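Local coordinates for protein aromatic-ring-hydroxylating dioxygenase beta subunit (Catenulispora acidiphila, PDB 6VW4) that is of unknown function but binds a polyketide-like tricyclic acid in the pocket of an NTF2-like fold and is tentatively assigned to ring-hydroxylating dioxygenases, at residues P73-I85 and Q97-V109. Residues are numbered along the deposited sequence; the frame is centred on the assembly and turned at random.
With SDN ([(3S)-9-hydroxy-1-methyl-10-oxo-4,10-dihydro-3H-benzo[g]isochromen-3-yl]acetic acid), chain C.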
ATOM      1  N   PRO A  73       3.319 -25.402  -4.810  1.00 92.91           N
ATOM      2  CA  PRO A  73       2.288 -24.839  -5.695  1.00 92.95           C
ATOM      3  C   PRO A  73       1.582 -23.617  -5.070  1.00 90.73           C
ATOM      4  O   PRO A  73       0.348 -23.527  -5.031  1.00 78.73           O
ATOM      5  CB  PRO A  73       1.329 -26.017  -5.885  1.00 82.08           C
ATOM      6  CG  PRO A  73       1.487 -26.853  -4.561  1.00 79.81           C
ATOM      7  CD  PRO A  73       2.734 -26.344  -3.838  1.00 87.55           C
ATOM      8  N   VAL A  74       2.394 -22.663  -4.615  1.00 74.39           N
ATOM      9  CA  VAL A  74       1.938 -21.541  -3.806  1.00 62.56           C
ATOM     10  C   VAL A  74       2.581 -20.247  -4.293  1.00 48.57           C
ATOM     11  O   VAL A  74       3.736 -20.242  -4.725  1.00 49.18           O
ATOM     12  CB  VAL A  74       2.281 -21.793  -2.330  1.00 63.69           C
ATOM     13  CG1 VAL A  74       2.249 -20.517  -1.549  1.00 80.94           C
ATOM     14  CG2 VAL A  74       1.325 -22.775  -1.746  1.00 79.77           C
ATOM     15  N   GLN A  75       1.832 -19.139  -4.220  1.00 53.89           N
ATOM     16  CA  GLN A  75       2.365 -17.814  -4.557  1.00 40.75           C
ATOM     17  C   GLN A  75       2.087 -16.842  -3.420  1.00 30.47           C
ATOM     18  O   GLN A  75       0.943 -16.445  -3.200  1.00 39.17           O
ATOM     19  CB  GLN A  75       1.780 -17.279  -5.865  1.00 36.98           C
ATOM     20  CG  GLN A  75       2.428 -15.969  -6.345  1.00 46.23           C
ATOM     21  CD  GLN A  75       3.946 -16.077  -6.519  1.00 45.74           C
ATOM     22  OE1 GLN A  75       4.423 -16.808  -7.387  1.00 47.93           O
ATOM     23  NE2 GLN A  75       4.708 -15.352  -5.691  1.00 35.93           N
ATOM     24  N   ARG A  76       3.126 -16.450  -2.725  1.00 32.75           N
ATOM     25  CA  ARG A  76       3.023 -15.450  -1.682  1.00 35.09           C
ATOM     26  C   ARG A  76       3.346 -14.059  -2.228  1.00 38.66           C
ATOM     27  O   ARG A  76       4.079 -13.908  -3.207  1.00 33.50           O
ATOM     28  CB  ARG A  76       3.992 -15.737  -0.554  1.00 39.87           C
ATOM     29  CG  ARG A  76       4.194 -17.192  -0.232  1.00 52.46           C
ATOM     30  CD  ARG A  76       4.058 -17.420   1.273  1.00 62.69           C
ATOM     31  NE  ARG A  76       4.917 -16.538   2.059  1.00 68.23           N
ATOM     32  CZ  ARG A  76       4.782 -16.336   3.366  1.00 65.52           C
ATOM     33  NH1 ARG A  76       3.817 -16.957   4.029  1.00 68.53           N
ATOM     34  NH2 ARG A  76       5.602 -15.510   4.004  1.00 74.99           N
ATOM     35  N   ARG A  77       2.776 -13.044  -1.574  1.00 33.69           N
ATOM     36  CA  ARG A  77       2.977 -11.634  -1.871  1.00 35.62           C
ATOM     37  C   ARG A  77       3.078 -10.897  -0.549  1.00 34.87           C
ATOM     38  O   ARG A  77       2.305 -11.174   0.365  1.00 34.75           O
ATOM     39  CB  ARG A  77       1.831 -11.012  -2.663  1.00 32.12           C
ATOM     40  CG  ARG A  77       1.653 -11.512  -4.073  1.00 35.22           C
ATOM     41  CD  ARG A  77       2.874 -11.287  -4.923  1.00 42.46           C
ATOM     42  NE  ARG A  77       2.719 -12.006  -6.169  1.00 40.62           N
ATOM     43  CZ  ARG A  77       3.703 -12.246  -7.015  1.00 38.29           C
ATOM     44  NH1 ARG A  77       4.908 -11.812  -6.743  1.00 39.02           N
ATOM     45  NH2 ARG A  77       3.472 -12.925  -8.125  1.00 41.96           N
ATOM     46  N   HIS A  78       4.026  -9.976  -0.441  1.00 29.39           N
ATOM     47  CA  HIS A  78       4.181  -9.128   0.729  1.00 29.55           C
ATOM     48  C   HIS A  78       3.889  -7.705   0.311  1.00 32.36           C
ATOM     49  O   HIS A  78       4.632  -7.142  -0.506  1.00 34.17           O
ATOM     50  CB  HIS A  78       5.596  -9.184   1.294  1.00 27.10           C
ATOM     51  CG  HIS A  78       5.939 -10.502   1.873  1.00 35.26           C
ATOM     52  ND1 HIS A  78       6.262 -11.587   1.096  1.00 38.45           N
ATOM     53  CD2 HIS A  78       5.990 -10.922   3.158  1.00 40.96           C
ATOM     54  CE1 HIS A  78       6.482 -12.628   1.879  1.00 39.41           C
ATOM     55  NE2 HIS A  78       6.344 -12.245   3.134  1.00 42.37           N
ATOM     56  N   MET A  79       2.862  -7.109   0.904  1.00 31.43           N
ATOM     57  CA  MET A  79       2.478  -5.735   0.612  1.00 37.02           C
ATOM     58  C   MET A  79       2.878  -4.818   1.743  1.00 34.34           C
ATOM     59  O   MET A  79       2.317  -4.907   2.847  1.00 28.50           O
ATOM     60  CB  MET A  79       0.974  -5.655   0.399  1.00 31.68           C
ATOM     61  CG  MET A  79       0.615  -6.162  -0.942  1.00 42.32           C
ATOM     62  SD  MET A  79      -1.036  -6.842  -0.987  1.00 53.77           S
ATOM     63  CE  MET A  79      -0.923  -7.517  -2.679  1.00 47.34           C
ATOM     64  N   PHE A  80       3.748  -3.878   1.426  1.00 25.42           N
ATOM     65  CA  PHE A  80       4.235  -2.944   2.410  1.00 32.13           C
ATOM     66  C   PHE A  80       3.406  -1.673   2.331  1.00 27.73           C
ATOM     67  O   PHE A  80       3.124  -1.189   1.237  1.00 30.10           O
ATOM     68  CB  PHE A  80       5.695  -2.655   2.137  1.00 28.36           C
ATOM     69  CG  PHE A  80       6.644  -3.772   2.481  1.00 36.93           C
ATOM     70  CD1 PHE A  80       6.193  -5.033   2.791  1.00 33.63           C
ATOM     71  CD2 PHE A  80       8.033  -3.544   2.456  1.00 36.22           C
ATOM     72  CE1 PHE A  80       7.091  -6.040   3.117  1.00 42.90           C
ATOM     73  CE2 PHE A  80       8.924  -4.544   2.776  1.00 39.77           C
ATOM     74  CZ  PHE A  80       8.456  -5.795   3.098  1.00 33.78           C
ATOM     75  N   THR A  81       3.032  -1.114   3.493  1.00 23.33           N
ATOM     76  CA  THR A  81       2.459   0.239   3.517  1.00 25.17           C
ATOM     77  C   THR A  81       2.921   0.980   4.775  1.00 28.34           C
ATOM     78  O   THR A  81       3.535   0.391   5.668  1.00 26.62           O
ATOM     79  CB  THR A  81       0.918   0.203   3.480  1.00 31.59           C
ATOM     80  OG1 THR A  81       0.441  -0.500   4.639  1.00 29.69           O
ATOM     81  CG2 THR A  81       0.387  -0.450   2.213  1.00 32.84           C
ATOM     82  N   MET A  82       2.556   2.255   4.874  1.00 22.66           N
ATOM     83  CA  MET A  82       2.706   3.041   6.096  1.00 26.11           C
ATOM     84  C   MET A  82       4.158   3.198   6.491  1.00 29.73           C
ATOM     85  O   MET A  82       4.533   2.973   7.624  1.00 23.60           O
ATOM     86  CB  MET A  82       1.861   2.461   7.236  1.00 26.04           C
ATOM     87  CG  MET A  82       0.327   2.305   6.759  1.00 28.09           C
ATOM     88  SD  MET A  82      -0.639   3.728   6.095  1.00 32.78           S
ATOM     89  CE  MET A  82      -0.697   4.911   7.427  1.00 42.23           C
ATOM     90  N   LEU A  83       4.975   3.630   5.547  1.00 27.61           N
ATOM     91  CA  LEU A  83       6.403   3.749   5.827  1.00 27.18           C
ATOM     92  C   LEU A  83       6.683   5.074   6.536  1.00 27.39           C
ATOM     93  O   LEU A  83       6.261   6.133   6.063  1.00 25.99           O
ATOM     94  CB  LEU A  83       7.241   3.677   4.549  1.00 25.45           C
ATOM     95  CG  LEU A  83       8.756   4.006   4.656  1.00 33.04           C
ATOM     96  CD1 LEU A  83       9.421   2.882   5.441  1.00 31.17           C
ATOM     97  CD2 LEU A  83       9.392   4.107   3.269  1.00 28.03           C
ATOM     98  N   ALA A  84       7.394   5.023   7.669  1.00 27.05           N
ATOM     99  CA  ALA A  84       7.954   6.228   8.293  1.00 33.50           C
ATOM    100  C   ALA A  84       9.455   6.031   8.501  1.00 37.62           C
ATOM    101  O   ALA A  84       9.883   4.968   8.955  1.00 33.05           O
ATOM    102  CB  ALA A  84       7.254   6.548   9.623  1.00 32.03           C
ATOM    103  N   ILE A  85      10.269   6.998   8.093  1.00 35.27           N
ATOM    104  CA  ILE A  85      11.716   6.867   8.221  1.00 32.09           C
ATOM    105  C   ILE A  85      12.223   7.871   9.262  1.00 37.51           C
ATOM    106  O   ILE A  85      11.580   8.889   9.560  1.00 36.97           O
ATOM    107  CB  ILE A  85      12.455   7.060   6.882  1.00 31.37           C
ATOM    108  CG1 ILE A  85      12.198   8.475   6.366  1.00 36.87           C
ATOM    109  CG2 ILE A  85      12.087   5.994   5.872  1.00 28.83           C
ATOM    110  CD1 ILE A  85      12.952   8.795   5.056  1.00 40.40           C
ATOM    111  N   GLN A  97      16.472   4.254   9.897  1.00 36.27           N
ATOM    112  CA  GLN A  97      15.461   3.364  10.431  1.00 47.19           C
ATOM    113  C   GLN A  97      14.144   3.533   9.678  1.00 43.14           C
ATOM    114  O   GLN A  97      13.690   4.654   9.467  1.00 33.66           O
ATOM    115  CB  GLN A  97      15.249   3.647  11.909  1.00 38.23           C
ATOM    116  CG  GLN A  97      14.300   2.665  12.576  1.00 48.90           C
ATOM    117  CD  GLN A  97      14.080   2.999  14.036  1.00 47.73           C
ATOM    118  OE1 GLN A  97      13.112   3.667  14.403  1.00 51.90           O
ATOM    119  NE2 GLN A  97      14.974   2.510  14.882  1.00 60.11           N
ATOM    120  N   ALA A  98      13.529   2.408   9.316  1.00 33.41           N
ATOM    121  CA  ALA A  98      12.270   2.367   8.601  1.00 31.81           C
ATOM    122  C   ALA A  98      11.262   1.521   9.369  1.00 33.47           C
ATOM    123  O   ALA A  98      11.460   0.311   9.533  1.00 30.70           O
ATOM    124  CB  ALA A  98      12.465   1.782   7.204  1.00 30.55           C
ATOM    125  N   ASP A  99      10.157   2.145   9.770  1.00 27.66           N
ATOM    126  CA  ASP A  99       9.009   1.463  10.374  1.00 38.65           C
ATOM    127  C   ASP A  99       7.860   1.399   9.378  1.00 36.11           C
ATOM    128  O   ASP A  99       7.505   2.412   8.763  1.00 27.87           O
ATOM    129  CB  ASP A  99       8.520   2.178  11.637  1.00 36.26           C
ATOM    130  CG  ASP A  99       9.554   2.157  12.759  1.00 46.43           C
ATOM    131  OD1 ASP A  99      10.064   1.061  13.034  1.00 48.33           O
ATOM    132  OD2 ASP A  99       9.853   3.213  13.359  1.00 61.62           O
ATOM    133  N   PHE A 100       7.252   0.228   9.255  1.00 25.77           N
ATOM    134  CA  PHE A 100       6.198   0.070   8.283  1.00 28.27           C
ATOM    135  C   PHE A 100       5.353  -1.155   8.616  1.00 30.39           C
ATOM    136  O   PHE A 100       5.645  -1.911   9.536  1.00 28.02           O
ATOM    137  CB  PHE A 100       6.805  -0.009   6.862  1.00 25.02           C
ATOM    138  CG  PHE A 100       7.747  -1.156   6.664  1.00 26.30           C
ATOM    139  CD1 PHE A 100       9.101  -1.052   7.030  1.00 29.22           C
ATOM    140  CD2 PHE A 100       7.298  -2.340   6.118  1.00 28.03           C
ATOM    141  CE1 PHE A 100       9.986  -2.109   6.839  1.00 25.07           C
ATOM    142  CE2 PHE A 100       8.191  -3.439   5.924  1.00 32.79           C
ATOM    143  CZ  PHE A 100       9.525  -3.319   6.286  1.00 29.10           C
ATOM    144  N   TYR A 101       4.280  -1.314   7.840  1.00 25.40           N
ATOM    145  CA  TYR A 101       3.331  -2.408   7.953  1.00 33.07           C
ATOM    146  C   TYR A 101       3.556  -3.358   6.793  1.00 30.48           C
ATOM    147  O   TYR A 101       3.834  -2.934   5.658  1.00 32.96           O
ATOM    148  CB  TYR A 101       1.869  -1.906   7.934  1.00 26.45           C
ATOM    149  CG  TYR A 101       1.423  -1.098   9.149  1.00 29.82           C
ATOM    150  CD1 TYR A 101       2.213  -1.022  10.307  1.00 33.63           C
ATOM    151  CD2 TYR A 101       0.213  -0.405   9.130  1.00 29.41           C
ATOM    152  CE1 TYR A 101       1.780  -0.308  11.407  1.00 33.08           C
ATOM    153  CE2 TYR A 101      -0.218   0.300  10.193  1.00 32.34           C
ATOM    154  CZ  TYR A 101       0.552   0.324  11.345  1.00 32.60           C
ATOM    155  OH  TYR A 101       0.097   1.056  12.406  1.00 34.17           O
ATOM    156  N   THR A 102       3.429  -4.641   7.084  1.00 31.82           N
ATOM    157  CA  THR A 102       3.385  -5.671   6.064  1.00 36.03           C
ATOM    158  C   THR A 102       2.063  -6.408   6.162  1.00 35.91           C
ATOM    159  O   THR A 102       1.588  -6.685   7.263  1.00 35.24           O
ATOM    160  CB  THR A 102       4.521  -6.697   6.199  1.00 36.35           C
ATOM    161  OG1 THR A 102       5.765  -6.011   6.127  1.00 41.05           O
ATOM    162  CG2 THR A 102       4.451  -7.677   5.030  1.00 38.43           C
ATOM    163  N   LEU A 103       1.485  -6.709   5.005  1.00 33.41           N
ATOM    164  CA  LEU A 103       0.393  -7.656   4.861  1.00 31.14           C
ATOM    165  C   LEU A 103       0.818  -8.818   3.963  1.00 32.97           C
ATOM    166  O   LEU A 103       1.164  -8.608   2.796  1.00 34.98           O
ATOM    167  CB  LEU A 103      -0.830  -6.962   4.267  1.00 32.07           C
ATOM    168  CG  LEU A 103      -2.071  -7.866   4.188  1.00 43.17           C
ATOM    169  CD1 LEU A 103      -2.530  -8.272   5.557  1.00 42.58           C
ATOM    170  CD2 LEU A 103      -3.214  -7.191   3.435  1.00 39.90           C
ATOM    171  N   VAL A 104       0.740 -10.039   4.483  1.00 38.14           N
ATOM    172  CA  VAL A 104       1.091 -11.244   3.737  1.00 32.33           C
ATOM    173  C   VAL A 104      -0.134 -11.816   3.039  1.00 31.08           C
ATOM    174  O   VAL A 104      -1.199 -11.971   3.632  1.00 35.09           O
ATOM    175  CB  VAL A 104       1.724 -12.287   4.673  1.00 44.49           C
ATOM    176  CG1 VAL A 104       2.232 -13.474   3.878  1.00 46.15           C
ATOM    177  CG2 VAL A 104       2.833 -11.641   5.476  1.00 41.33           C
ATOM    178  N   LEU A 105       0.019 -12.119   1.767  1.00 35.61           N
ATOM    179  CA  LEU A 105      -0.992 -12.814   0.984  1.00 29.09           C
ATOM    180  C   LEU A 105      -0.432 -14.135   0.479  1.00 40.85           C
ATOM    181  O   LEU A 105       0.739 -14.220   0.090  1.00 37.60           O
ATOM    182  CB  LEU A 105      -1.440 -11.989  -0.179  1.00 33.30           C
ATOM    183  CG  LEU A 105      -2.164 -10.730   0.271  1.00 51.39           C
ATOM    184  CD1 LEU A 105      -2.400  -9.935  -0.954  1.00 58.59           C
ATOM    185  CD2 LEU A 105      -3.468 -11.039   0.956  1.00 55.71           C
ATOM    186  N   THR A 106      -1.263 -15.175   0.507  1.00 35.46           N
ATOM    187  CA  THR A 106      -0.862 -16.498   0.020  1.00 41.01           C
ATOM    188  C   THR A 106      -1.956 -17.066  -0.872  1.00 37.41           C
ATOM    189  O   THR A 106      -3.089 -17.285  -0.431  1.00 31.20           O
ATOM    190  CB  THR A 106      -0.578 -17.470   1.164  1.00 42.36           C
ATOM    191  OG1 THR A 106       0.297 -16.865   2.107  1.00 36.87           O
ATOM    192  CG2 THR A 106       0.102 -18.745   0.631  1.00 48.41           C
ATOM    193  N   THR A 107      -1.618 -17.267  -2.121  1.00 35.53           N
ATOM    194  CA  THR A 107      -2.534 -17.784  -3.116  1.00 39.19           C
ATOM    195  C   THR A 107      -2.223 -19.256  -3.349  1.00 37.00           C
ATOM    196  O   THR A 107      -1.076 -19.625  -3.644  1.00 38.91           O
ATOM    197  CB  THR A 107      -2.419 -16.989  -4.419  1.00 45.45           C
ATOM    198  OG1 THR A 107      -2.881 -15.661  -4.175  1.00 49.48           O
ATOM    199  CG2 THR A 107      -3.276 -17.632  -5.522  1.00 42.60           C
ATOM    200  N   ARG A 108      -3.235 -20.088  -3.171  1.00 43.90           N
ATOM    201  CA  ARG A 108      -3.196 -21.515  -3.468  1.00 47.09           C
ATOM    202  C   ARG A 108      -4.224 -21.790  -4.554  1.00 42.82           C
ATOM    203  O   ARG A 108      -5.026 -20.918  -4.914  1.00 49.84           O
ATOM    204  CB  ARG A 108      -3.453 -22.331  -2.193  1.00 31.57           C
ATOM    205  CG  ARG A 108      -2.262 -22.346  -1.291  1.00 42.69           C
ATOM    206  CD  ARG A 108      -2.610 -22.970   0.014  1.00 42.49           C
ATOM    207  NE  ARG A 108      -1.514 -22.989   0.991  1.00 40.58           N
ATOM    208  CZ  ARG A 108      -1.435 -22.164   2.042  1.00 40.80           C
ATOM    209  NH1 ARG A 108      -2.342 -21.226   2.235  1.00 43.89           N
ATOM    210  NH2 ARG A 108      -0.439 -22.258   2.905  1.00 43.75           N
ATOM    211  N   VAL A 109      -4.198 -23.017  -5.090  1.00 63.57           N
ATOM    212  CA  VAL A 109      -5.240 -23.425  -6.036  1.00 61.18           C
ATOM    213  C   VAL A 109      -6.615 -23.297  -5.392  1.00 53.56           C
ATOM    214  O   VAL A 109      -7.564 -22.829  -6.023  1.00 61.64           O
ATOM    215  CB  VAL A 109      -4.984 -24.854  -6.548  1.00 68.26           C
ATOM    216  CG1 VAL A 109      -3.830 -24.866  -7.558  1.00 75.39           C
ATOM    217  CG2 VAL A 109      -4.695 -25.789  -5.367  1.00 84.80           C
TER
HETATM  218  O4  SDN C 201      10.933 -10.756   4.381  1.00 64.73           O
HETATM  219  C11 SDN C 201       9.889 -10.152   5.083  1.00 57.36           C
HETATM  220  C12 SDN C 201       8.938 -10.901   5.776  1.00 58.35           C
HETATM  221  C13 SDN C 201       9.059 -12.442   5.764  1.00 66.94           C
HETATM  222  O5  SDN C 201       9.947 -12.966   5.175  1.00 70.41           O
HETATM  223  C14 SDN C 201       8.031 -13.267   6.516  1.00 81.79           C
HETATM  224  C15 SDN C 201       8.155 -14.810   6.529  1.00 89.40           C
HETATM  225  O3  SDN C 201       7.607 -15.472   7.689  1.00 88.46           O
HETATM  226  C16 SDN C 201       8.968 -15.600   5.492  1.00 82.42           C
HETATM  227  C10 SDN C 201       9.761  -8.773   5.051  1.00 67.24           C
HETATM  228  C9  SDN C 201       8.711  -8.136   5.731  1.00 58.92           C
HETATM  229  C8  SDN C 201       7.773  -8.879   6.433  1.00 60.13           C
HETATM  230  C7  SDN C 201       7.874 -10.267   6.454  1.00 70.66           C
HETATM  231  C6  SDN C 201       6.806 -11.099   7.235  1.00 72.91           C
HETATM  232  C5  SDN C 201       6.955 -12.620   7.230  1.00 78.70           C
HETATM  233  C4  SDN C 201       5.979 -13.422   7.968  1.00 86.00           C
HETATM  234  C3  SDN C 201       6.351 -14.881   8.180  1.00 86.87           C
HETATM  235  C2  SDN C 201       5.252 -15.534   7.362  1.00 87.75           C
HETATM  236  C1  SDN C 201       4.143 -16.316   8.035  1.00 88.97           C
HETATM  237  O2  SDN C 201       4.096 -16.376   9.286  1.00 87.12           O
HETATM  238  O1  SDN C 201       3.291 -16.902   7.305  1.00 98.21           O
HETATM  239  O   HOH W   1      -0.783 -14.191  -3.686  1.00 37.14           O
HETATM  240  O   HOH W   2       0.805  -3.272   4.583  1.00 25.73           O
HETATM  241  O   HOH W   3      11.148   5.111  11.922  1.00 45.92           O
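Arg77 and Leu105 face each other as a hydrogen-bonded antiparallel pair, with Leu105 N to Arg77 O at 2.8 Å. Gln75 with Thr107, Met79 with Leu103 and Thr81 with Tyr101 are paired likewise. At Met82 the register slips by one residue, a beta bulge, and Ala84 then pairs with Asp99. One water, 2.6 Å from Thr107 OG1, donates to Gln75 O and so spans the strands. Asp99 OD1 turns to a salt bridge with Arg121. The face that carries Tyr101 and Arg77 meets other subunits: Tyr101 OH is hydrogen-bonded to Asp26 of the second subunit, and Arg77 forms a salt bridge with Asp142 of the third. The other face carries the ligand. There Arg76 NH1 makes a weak hydrogen bond of 3.3 Å to SDN O1. His78, whose ND1 is hydrogen-bonded to Asp26 of its own chain, also touches the ligand.

At the bulge Met82 lays its CB over the face of the Tyr101 ring, a CH-pi contact with CB 4.2 Å from the centroid. On the same side of the sheet as Tyr101, Met79 CE packs against Leu105 CD1.

On the ligand side, Val104 CG1 covers one face of the Arg76 guanidinium. With CG held between the backbone N and the carbonyl carbon (chi1 60°), the Phe100 ring places CE2 over the centre of the Phe80 face, the two planes inclined at 37°. Thr102 lies beside Phe80, its OG1 3.3 Å from Phe80 CE1; this buried hydroxyl has no polar partner. Phe80 CZ is 3.5 Å from SDN C9. The hairpin thus forms one wall of the ligand pocket in the curved sheet of an NTF2-like, SnoaL-type fold.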